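Local coordinates for 6b protein (Agrobacterium vitis, PDB 3AQ2) that probably acts as a bacterial toxin with an ADP-ribosylation fold that disturbs plant cell proliferation, perhaps through the host microRNA machinery, at residues T66-D71 against T93-M98; P85-A90 against V122-G127; E107-L112 against H126-N131. One frame throughout, in Å; residues are numbered along the deposited sequence.

Contact 1 of 3, residues T66-D71 against T93-M98; sequences TYVYVD and TVATAM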
loop_
_atom_site.group_PDB
_atom_site.type_symbol
_atom_site.label_atom_id
_atom_site.label_comp_id
_atom_site.label_asym_id
_atom_site.label_seq_id
_atom_site.Cartn_x
_atom_site.Cartn_y
_atom_site.Cartn_z
ATOM N N THR A 66 1.519 -2.742 -5.419
ATOM C CA THR A 66 1.814 -1.306 -5.299
ATOM C C THR A 66 2.288 -1.020 -3.877
ATOM O O THR A 66 2.188 -1.887 -2.990
ATOM C CB THR A 66 0.624 -0.409 -5.705
ATOM O OG1 THR A 66 -0.542 -0.778 -4.957
ATOM C CG2 THR A 66 0.336 -0.555 -7.216
ATOM N N TYR A 67 2.786 0.190 -3.662
ATOM C CA TYR A 67 3.545 0.504 -2.447
ATOM C C TYR A 67 2.973 1.695 -1.709
ATOM O O TYR A 67 2.645 2.718 -2.322
ATOM C CB TYR A 67 5.034 0.714 -2.799
ATOM C CG TYR A 67 5.579 -0.506 -3.512
ATOM C CD1 TYR A 67 5.581 -0.593 -4.905
ATOM C CD2 TYR A 67 6.041 -1.598 -2.783
ATOM C CE1 TYR A 67 6.049 -1.746 -5.548
ATOM C CE2 TYR A 67 6.507 -2.745 -3.415
ATOM C CZ TYR A 67 6.505 -2.815 -4.788
ATOM O OH TYR A 67 6.983 -3.950 -5.414
ATOM N N VAL A 68 2.833 1.544 -0.395
ATOM C CA VAL A 68 2.454 2.660 0.474
ATOM C C VAL A 68 3.675 2.930 1.350
ATOM O O VAL A 68 4.074 2.095 2.153
ATOM C CB VAL A 68 1.192 2.367 1.329
ATOM C CG1 VAL A 68 0.925 3.511 2.292
ATOM C CG2 VAL A 68 -0.022 2.142 0.418
ATOM N N TYR A 69 4.283 4.097 1.149
ATOM C CA TYR A 69 5.513 4.447 1.848
ATOM C C TYR A 69 5.240 4.952 3.265
ATOM O O TYR A 69 4.279 5.696 3.502
ATOM C CB TYR A 69 6.329 5.434 1.001
ATOM C CG TYR A 69 6.850 4.741 -0.235
ATOM C CD1 TYR A 69 6.157 4.802 -1.455
ATOM C CD2 TYR A 69 7.994 3.943 -0.162
ATOM C CE1 TYR A 69 6.631 4.121 -2.581
ATOM C CE2 TYR A 69 8.474 3.259 -1.285
ATOM C CZ TYR A 69 7.797 3.350 -2.482
ATOM O OH TYR A 69 8.290 2.650 -3.563
ATOM N N VAL A 70 6.072 4.511 4.210
ATOM C CA VAL A 70 5.841 4.768 5.642
ATOM C C VAL A 70 7.182 4.871 6.390
ATOM O O VAL A 70 8.240 4.573 5.827
ATOM C CB VAL A 70 4.989 3.638 6.303
ATOM C CG1 VAL A 70 3.603 3.542 5.668
ATOM C CG2 VAL A 70 5.704 2.284 6.199
ATOM N N ASP A 71 7.128 5.301 7.646
ATOM C CA ASP A 71 8.293 5.260 8.533
ATOM C C ASP A 71 8.403 3.866 9.184
ATOM O O ASP A 71 7.477 3.059 9.060
ATOM C CB ASP A 71 8.128 6.327 9.596
ATOM C CG ASP A 71 6.894 6.102 10.418
ATOM O OD1 ASP A 71 5.793 6.465 9.948
ATOM O OD2 ASP A 71 7.027 5.535 11.520
ATOM N N THR A 93 -5.641 7.079 1.219
ATOM C CA THR A 93 -4.380 6.347 1.154
ATOM C C THR A 93 -3.893 6.314 -0.291
ATOM O O THR A 93 -4.565 5.756 -1.172
ATOM C CB THR A 93 -4.513 4.901 1.673
ATOM O OG1 THR A 93 -5.030 4.920 3.014
ATOM C CG2 THR A 93 -3.138 4.200 1.647
ATOM N N VAL A 94 -2.728 6.915 -0.510
ATOM C CA VAL A 94 -2.118 6.984 -1.826
ATOM C C VAL A 94 -1.036 5.908 -1.939
ATOM O O VAL A 94 -0.129 5.811 -1.087
ATOM C CB VAL A 94 -1.522 8.394 -2.101
ATOM C CG1 VAL A 94 -0.748 8.427 -3.408
ATOM C CG2 VAL A 94 -2.618 9.460 -2.097
ATOM N N ALA A 95 -1.153 5.093 -2.986
ATOM C CA ALA A 95 -0.177 4.051 -3.288
ATOM C C ALA A 95 0.402 4.286 -4.675
ATOM O O ALA A 95 -0.220 4.934 -5.504
ATOM C CB ALA A 95 -0.826 2.670 -3.192
ATOM N N THR A 96 1.599 3.769 -4.922
ATOM C CA THR A 96 2.201 3.907 -6.246
ATOM C C THR A 96 2.806 2.606 -6.742
ATOM O O THR A 96 3.241 1.777 -5.942
ATOM C CB THR A 96 3.276 5.039 -6.271
ATOM O OG1 THR A 96 3.801 5.179 -7.608
ATOM C CG2 THR A 96 4.429 4.769 -5.266
ATOM N N ALA A 97 2.841 2.456 -8.063
ATOM C CA ALA A 97 3.549 1.365 -8.705
ATOM C C ALA A 97 5.078 1.565 -8.657
ATOM O O ALA A 97 5.823 0.610 -8.910
ATOM C CB ALA A 97 3.064 1.188 -10.159
ATOM N N MET A 98 5.544 2.780 -8.349
ATOM C CA MET A 98 7.002 3.035 -8.269
ATOM C C MET A 98 7.555 2.191 -7.136
ATOM O O MET A 98 7.151 2.391 -5.991
ATOM C CB MET A 98 7.298 4.494 -7.950
ATOM C CG MET A 98 6.965 5.458 -9.050
ATOM S SD MET A 98 7.674 7.048 -8.573
ATOM C CE MET A 98 7.477 7.960 -10.100
HETATM O O HOH W 1 2.751 5.923 -0.658
#

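Contact 2 of 3, residues P85-A90 against V122-G127; sequences PSNSPA and VNYHHG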
loop_
_atom_site.group_PDB
_atom_site.type_symbol
_atom_site.label_atom_id
_atom_site.label_comp_id
_atom_site.label_asym_id
_atom_site.label_seq_id
_atom_site.Cartn_x
_atom_site.Cartn_y
_atom_site.Cartn_z
ATOM N N PRO A 85 -2.477 2.709 6.768
ATOM C CA PRO A 85 -2.680 4.088 7.227
ATOM C C PRO A 85 -3.188 5.006 6.121
ATOM O O PRO A 85 -2.945 4.754 4.936
ATOM C CB PRO A 85 -1.267 4.536 7.605
ATOM C CG PRO A 85 -0.383 3.818 6.636
ATOM C CD PRO A 85 -1.084 2.479 6.324
ATOM N N SER A 86 -3.887 6.068 6.508
ATOM C CA SER A 86 -4.064 7.184 5.590
ATOM C C SER A 86 -2.729 7.928 5.495
ATOM O O SER A 86 -1.919 7.918 6.441
ATOM C CB SER A 86 -5.155 8.139 6.080
ATOM O OG SER A 86 -4.785 8.674 7.342
ATOM N N ASN A 87 -2.492 8.549 4.343
ATOM C CA ASN A 87 -1.328 9.420 4.164
ATOM C C ASN A 87 -1.719 10.740 3.498
ATOM O O ASN A 87 -0.882 11.443 2.927
ATOM C CB ASN A 87 -0.207 8.711 3.388
ATOM C CG ASN A 87 -0.675 8.151 2.069
ATOM O OD1 ASN A 87 -1.779 8.468 1.603
ATOM N ND2 ASN A 87 0.168 7.317 1.442
ATOM N N SER A 88 -3.009 11.058 3.575
ATOM C CA SER A 88 -3.563 12.266 2.997
ATOM C C SER A 88 -4.850 12.571 3.772
ATOM O O SER A 88 -5.412 11.666 4.398
ATOM C CB SER A 88 -3.849 12.012 1.509
ATOM O OG SER A 88 -3.705 13.198 0.748
ATOM N N PRO A 89 -5.321 13.834 3.757
ATOM C CA PRO A 89 -6.568 14.130 4.481
ATOM C C PRO A 89 -7.808 13.452 3.868
ATOM O O PRO A 89 -7.709 12.809 2.817
ATOM C CB PRO A 89 -6.664 15.664 4.410
ATOM C CG PRO A 89 -5.884 16.053 3.230
ATOM C CD PRO A 89 -4.743 15.046 3.147
ATOM N N ALA A 90 -8.959 13.585 4.530
ATOM C CA ALA A 90 -10.191 12.913 4.084
ATOM C C ALA A 90 -9.993 11.390 3.943
ATOM O O ALA A 90 -10.529 10.749 3.017
ATOM C CB ALA A 90 -10.721 13.539 2.791
ATOM N N VAL A 122 0.027 9.146 8.248
ATOM C CA VAL A 122 1.354 9.389 7.718
ATOM C C VAL A 122 1.306 10.758 7.040
ATOM O O VAL A 122 0.371 11.065 6.297
ATOM C CB VAL A 122 1.719 8.297 6.688
ATOM C CG1 VAL A 122 2.913 8.717 5.828
ATOM C CG2 VAL A 122 2.023 6.997 7.411
ATOM N N ASN A 123 2.323 11.574 7.291
ATOM C CA ASN A 123 2.378 12.902 6.704
ATOM C C ASN A 123 3.775 13.124 6.144
ATOM O O ASN A 123 4.732 13.364 6.899
ATOM C CB ASN A 123 2.021 13.948 7.771
ATOM C CG ASN A 123 2.071 15.370 7.249
ATOM O OD1 ASN A 123 2.551 15.635 6.141
ATOM N ND2 ASN A 123 1.579 16.309 8.062
ATOM N N TYR A 124 3.888 13.048 4.817
ATOM C CA TYR A 124 5.204 13.086 4.157
ATOM C C TYR A 124 5.879 14.445 4.230
ATOM O O TYR A 124 7.067 14.566 3.925
ATOM C CB TYR A 124 5.082 12.658 2.695
ATOM C CG TYR A 124 4.541 11.255 2.525
ATOM C CD1 TYR A 124 3.368 11.020 1.804
ATOM C CD2 TYR A 124 5.206 10.155 3.081
ATOM C CE1 TYR A 124 2.864 9.717 1.643
ATOM C CE2 TYR A 124 4.702 8.856 2.917
ATOM C CZ TYR A 124 3.534 8.647 2.193
ATOM O OH TYR A 124 3.046 7.353 2.021
ATOM N N HIS A 125 5.135 15.461 4.654
ATOM C CA HIS A 125 5.652 16.824 4.682
ATOM C C HIS A 125 6.700 17.054 5.773
ATOM O O HIS A 125 7.420 18.050 5.743
ATOM C CB HIS A 125 4.489 17.829 4.713
ATOM C CG HIS A 125 3.669 17.782 3.463
ATOM N ND1 HIS A 125 3.827 18.692 2.438
ATOM C CD2 HIS A 125 2.757 16.878 3.025
ATOM C CE1 HIS A 125 3.015 18.375 1.441
ATOM N NE2 HIS A 125 2.360 17.274 1.769
ATOM N N HIS A 126 6.808 16.104 6.702
ATOM C CA HIS A 126 7.887 16.135 7.693
ATOM C C HIS A 126 9.249 15.710 7.164
ATOM O O HIS A 126 10.261 15.895 7.856
ATOM C CB HIS A 126 7.522 15.296 8.898
ATOM C CG HIS A 126 6.394 15.874 9.686
ATOM N ND1 HIS A 126 6.512 17.057 10.384
ATOM C CD2 HIS A 126 5.119 15.462 9.842
ATOM C CE1 HIS A 126 5.356 17.332 10.964
ATOM N NE2 HIS A 126 4.498 16.376 10.655
ATOM N N GLY A 127 9.288 15.138 5.965
ATOM C CA GLY A 127 10.559 14.834 5.320
ATOM C C GLY A 127 10.758 13.341 5.109
ATOM O O GLY A 127 9.904 12.539 5.490
HETATM O O HOH W 2 1.349 13.173 3.365
#

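Contact 3 of 3, residues E107-L112 against H126-N131; sequences EMNAIL and HGPSTN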
loop_
_atom_site.group_PDB
_atom_site.type_symbol
_atom_site.label_atom_id
_atom_site.label_comp_id
_atom_site.label_asym_id
_atom_site.label_seq_id
_atom_site.Cartn_x
_atom_site.Cartn_y
_atom_site.Cartn_z
ATOM N N GLU A 107 14.259 11.712 -2.965
ATOM C CA GLU A 107 13.545 12.054 -4.195
ATOM C C GLU A 107 12.097 11.617 -4.094
ATOM O O GLU A 107 11.181 12.381 -4.419
ATOM C CB GLU A 107 14.200 11.380 -5.399
ATOM C CG GLU A 107 15.620 11.868 -5.641
ATOM C CD GLU A 107 16.371 11.011 -6.638
ATOM O OE1 GLU A 107 16.133 9.781 -6.694
ATOM O OE2 GLU A 107 17.226 11.572 -7.348
ATOM N N MET A 108 11.884 10.391 -3.616
ATOM C CA MET A 108 10.517 9.892 -3.441
ATOM C C MET A 108 9.724 10.796 -2.498
ATOM O O MET A 108 8.551 11.070 -2.741
ATOM C CB MET A 108 10.529 8.460 -2.920
ATOM C CG MET A 108 9.134 7.861 -2.659
ATOM S SD MET A 108 8.024 7.910 -4.087
ATOM C CE MET A 108 8.998 6.864 -5.123
ATOM N N ASN A 109 10.369 11.284 -1.442
ATOM C CA ASN A 109 9.667 12.155 -0.514
ATOM C C ASN A 109 9.179 13.432 -1.198
ATOM O O ASN A 109 8.075 13.894 -0.922
ATOM C CB ASN A 109 10.530 12.516 0.686
ATOM C CG ASN A 109 9.748 13.284 1.727
ATOM O OD1 ASN A 109 8.873 12.728 2.418
ATOM N ND2 ASN A 109 10.024 14.561 1.823
ATOM N N ALA A 110 9.984 13.979 -2.108
ATOM C CA ALA A 110 9.562 15.167 -2.864
ATOM C C ALA A 110 8.298 14.903 -3.695
ATOM O O ALA A 110 7.379 15.738 -3.737
ATOM C CB ALA A 110 10.693 15.682 -3.755
ATOM N N ILE A 111 8.255 13.745 -4.345
ATOM C CA ILE A 111 7.087 13.388 -5.148
ATOM C C ILE A 111 5.861 13.133 -4.259
ATOM O O ILE A 111 4.739 13.570 -4.583
ATOM C CB ILE A 111 7.392 12.192 -6.058
ATOM C CG1 ILE A 111 8.506 12.571 -7.048
ATOM C CG2 ILE A 111 6.134 11.744 -6.827
ATOM C CD1 ILE A 111 8.919 11.428 -7.974
ATOM N N LEU A 112 6.087 12.449 -3.137
ATOM C CA LEU A 112 5.011 12.172 -2.182
ATOM C C LEU A 112 4.391 13.441 -1.593
ATOM O O LEU A 112 3.163 13.522 -1.418
ATOM C CB LEU A 112 5.510 11.261 -1.060
ATOM C CG LEU A 112 5.749 9.805 -1.469
ATOM C CD1 LEU A 112 6.584 9.106 -0.413
ATOM C CD2 LEU A 112 4.402 9.061 -1.739
ATOM N N HIS A 126 6.808 16.104 6.702
ATOM C CA HIS A 126 7.887 16.135 7.693
ATOM C C HIS A 126 9.249 15.710 7.164
ATOM O O HIS A 126 10.261 15.895 7.856
ATOM C CB HIS A 126 7.522 15.296 8.898
ATOM C CG HIS A 126 6.394 15.874 9.686
ATOM N ND1 HIS A 126 6.512 17.057 10.384
ATOM C CD2 HIS A 126 5.119 15.462 9.842
ATOM C CE1 HIS A 126 5.356 17.332 10.964
ATOM N NE2 HIS A 126 4.498 16.376 10.655
ATOM N N GLY A 127 9.288 15.138 5.965
ATOM C CA GLY A 127 10.559 14.834 5.320
ATOM C C GLY A 127 10.758 13.341 5.109
ATOM O O GLY A 127 9.904 12.539 5.490
ATOM N N PRO A 128 11.904 12.958 4.522
ATOM C CA PRO A 128 12.142 11.592 4.041
ATOM C C PRO A 128 12.093 10.474 5.075
ATOM O O PRO A 128 11.949 9.324 4.684
ATOM C CB PRO A 128 13.542 11.667 3.405
ATOM C CG PRO A 128 13.764 13.125 3.139
ATOM C CD PRO A 128 13.053 13.838 4.257
ATOM N N SER A 129 12.213 10.786 6.370
ATOM C CA SER A 129 12.073 9.725 7.379
ATOM C C SER A 129 10.674 9.086 7.293
ATOM O O SER A 129 10.479 7.914 7.651
ATOM C CB SER A 129 12.332 10.257 8.790
ATOM O OG SER A 129 11.295 11.133 9.194
ATOM N N THR A 130 9.710 9.846 6.773
ATOM C CA THR A 130 8.330 9.366 6.682
ATOM C C THR A 130 8.089 8.342 5.561
ATOM O O THR A 130 7.006 7.758 5.468
ATOM C CB THR A 130 7.351 10.532 6.479
ATOM O OG1 THR A 130 7.628 11.159 5.224
ATOM C CG2 THR A 130 7.485 11.556 7.610
ATOM N N ASN A 131 9.092 8.137 4.704
ATOM C CA ASN A 131 8.986 7.161 3.614
ATOM C C ASN A 131 10.208 6.241 3.476
ATOM O O ASN A 131 10.452 5.704 2.396
ATOM C CB ASN A 131 8.637 7.834 2.275
ATOM C CG ASN A 131 9.677 8.862 1.834
ATOM O OD1 ASN A 131 9.602 10.010 2.234
ATOM N ND2 ASN A 131 10.621 8.453 0.981
#

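Contact 1 of 3, residues T66-D71 against T93-M98
Tyr69 OH donates to the carbonyl of Met98, with 2.7 Å between Tyr69 OH and Met98 O. The hydroxyl stands 30° out of that carbonyl's plane, and the oxygen in turn lies at the rim of the Tyr69 ring, close to the ring plane. At the same rim the methyl of Thr96 packs in, Thr96 CG2 lying 3.5 Å from Tyr69 CE1. Thr96 OG1 is anti to its own backbone N (chi1 -178°), and from there it accepts from Met98 N, closing an ST turn; it is also hydrogen-bonded to Gly157 O. The turn ends at Met98, the residue whose carbonyl Tyr69 uses, and probably helps to set its position.

The backbones illustrate how two sheets can be stitched at their edges by very little. Tyr67 and Thr96 form a single antiparallel hydrogen-bonded pair: Tyr67 N reaches Thr96 O at 2.8 Å, and Thr96 N returns to Tyr67 O at 3.0 Å. Tyr67 O also takes a CA-H contact from Ala95 CA at 3.3 Å. With the strand segments inclined at 126°, the ladder goes no further, and two residues further along from this pair, a water accepts from Tyr69 N and donates to Val94 O in place of a direct bond. On the other face from Tyr69 and Thr96, Val68 CG2 rests on Ala95 CB at 3.7 Å and also touches the Thr93 methyl.

Each strand spends its other edge on its own sheet. Strand 66-70 pairs with strand 133-137, whose Ile137 packs on Val68, and strand 93-96 pairs with strand 154-161, while Phe143 of strand 143-151 covers Ala95. Asp71 then N-caps helix 72-81.

Contact 2 of 3, residues P85-A90 against V122-G127
The Tyr124 ring meets Asn87 at its edge, where Asn87 ND2 lies near the ring plane and donates to Tyr124 OH at 2.9 Å. The amide and ring planes are turned 57° apart, so the two flat groups do not stack, and the hydroxyl sits 19° out of the amide plane. Asn87 belongs to a classic beta bulge, in which it and Ser88 together face Gly92. Its side chain shows how one amide can serve two parts of a fold: OD1 accepts from Val94 N, while ND2 holds the tyrosine. The first torsion (chi1 54°) sets CG between the backbone N and carbonyl carbon, and there Asn87 CG lies 3.8 Å from Tyr124 OH. Tyr124 OH is itself hydrogen-bonded to Tyr69 O, so the phenol is gripped on two counts. Asn87 CB adds a touch on Tyr124 CE1 at 3.7 Å.

The backbones meet beside this. Val122 N gives a nearly straight bond to Ser86 O at 2.9 Å, and Val122 O receives a CA-H contact from Asn87 CA at 3.2 Å. A water accepts from Tyr124 N and lies close to Asn87 O. Asn123 OD1 accepts from His125 N, an Asx turn that starts the 3-10 segment 124-126. Beyond the backbone bond, Pro85 and Val122 lie side by side, with Val122 CG2 4.1 Å from Pro85 CG.

Contact 3 of 3, residues E107-L112 against H126-N131
Asn109 and Asn131 bring their side chains together at about a right angle, yet their amide planes are only 8° apart, nearly coplanar. Among the polar groups, the amide end of Asn109 lies among Asn131 OD1, Thr130 OG1 and Gly127 O. Asn131 ND2 bonds to Pro105 O in the first turn of helix 105-115.

Hydrogen bonds within residues 126-131 give the loop a firm shape. Gly127 O takes two donors from one residue, Thr130 OG1 at 2.7 Å and Thr130 N at 3.0 Å, and they come from opposite faces of the carbonyl plane. Asn131 N likewise returns to Pro128 O at 3.1 Å.

Van der Waals contacts complete the interface. Asn109 CB lies against the Asn131 amide, 3.1 Å from Asn131 OD1. Asn109 CG rests on the Gly127-Pro128 link, 3.5 Å from Pro128 N, while the proline ring lies alongside Asn109 CB. Toward the C-terminal end of the segment, Leu112 CD1 packs on Asn131 CB at 3.6 Å, and on the other side of Asn109, Met108 CB touches Asn131 ND2 at 3.9 Å before its chain bends away, at chi2 (55°) and again at chi3. Tyr69 of strand 66-70 packs on both Leu112 and Asn131.

The whole is a worked case of a helix-loop-strand connection, in which a 3-10 turn, 128-130, is laid against the side of helix 105-115 just before the chain enters strand 133-137.

The three contacts form a cluster, with centres 10 to 11 Å apart, and Tyr69 and Tyr124 tie it together. Contact 1 joins contact 2 through probable hydrogen bonds, a short one of 2.5 Å between Tyr69 O and Tyr124 OH and another of 2.8 Å between Val94 N and Asn87 OD1. Contact 1 meets contact 3 by packing: Tyr69 CB lies 3.6 Å from Asn131 CB, and Met98 SD lies 3.7 Å from Met108 CE. Contacts 2 and 3 share His126 and Gly127, and Tyr124 CD1 rests 3.6 Å from Leu112 CB. The paired edges of the two sheets are thus flanked by the loops 85-90 and 122-131 and by helix 105-115.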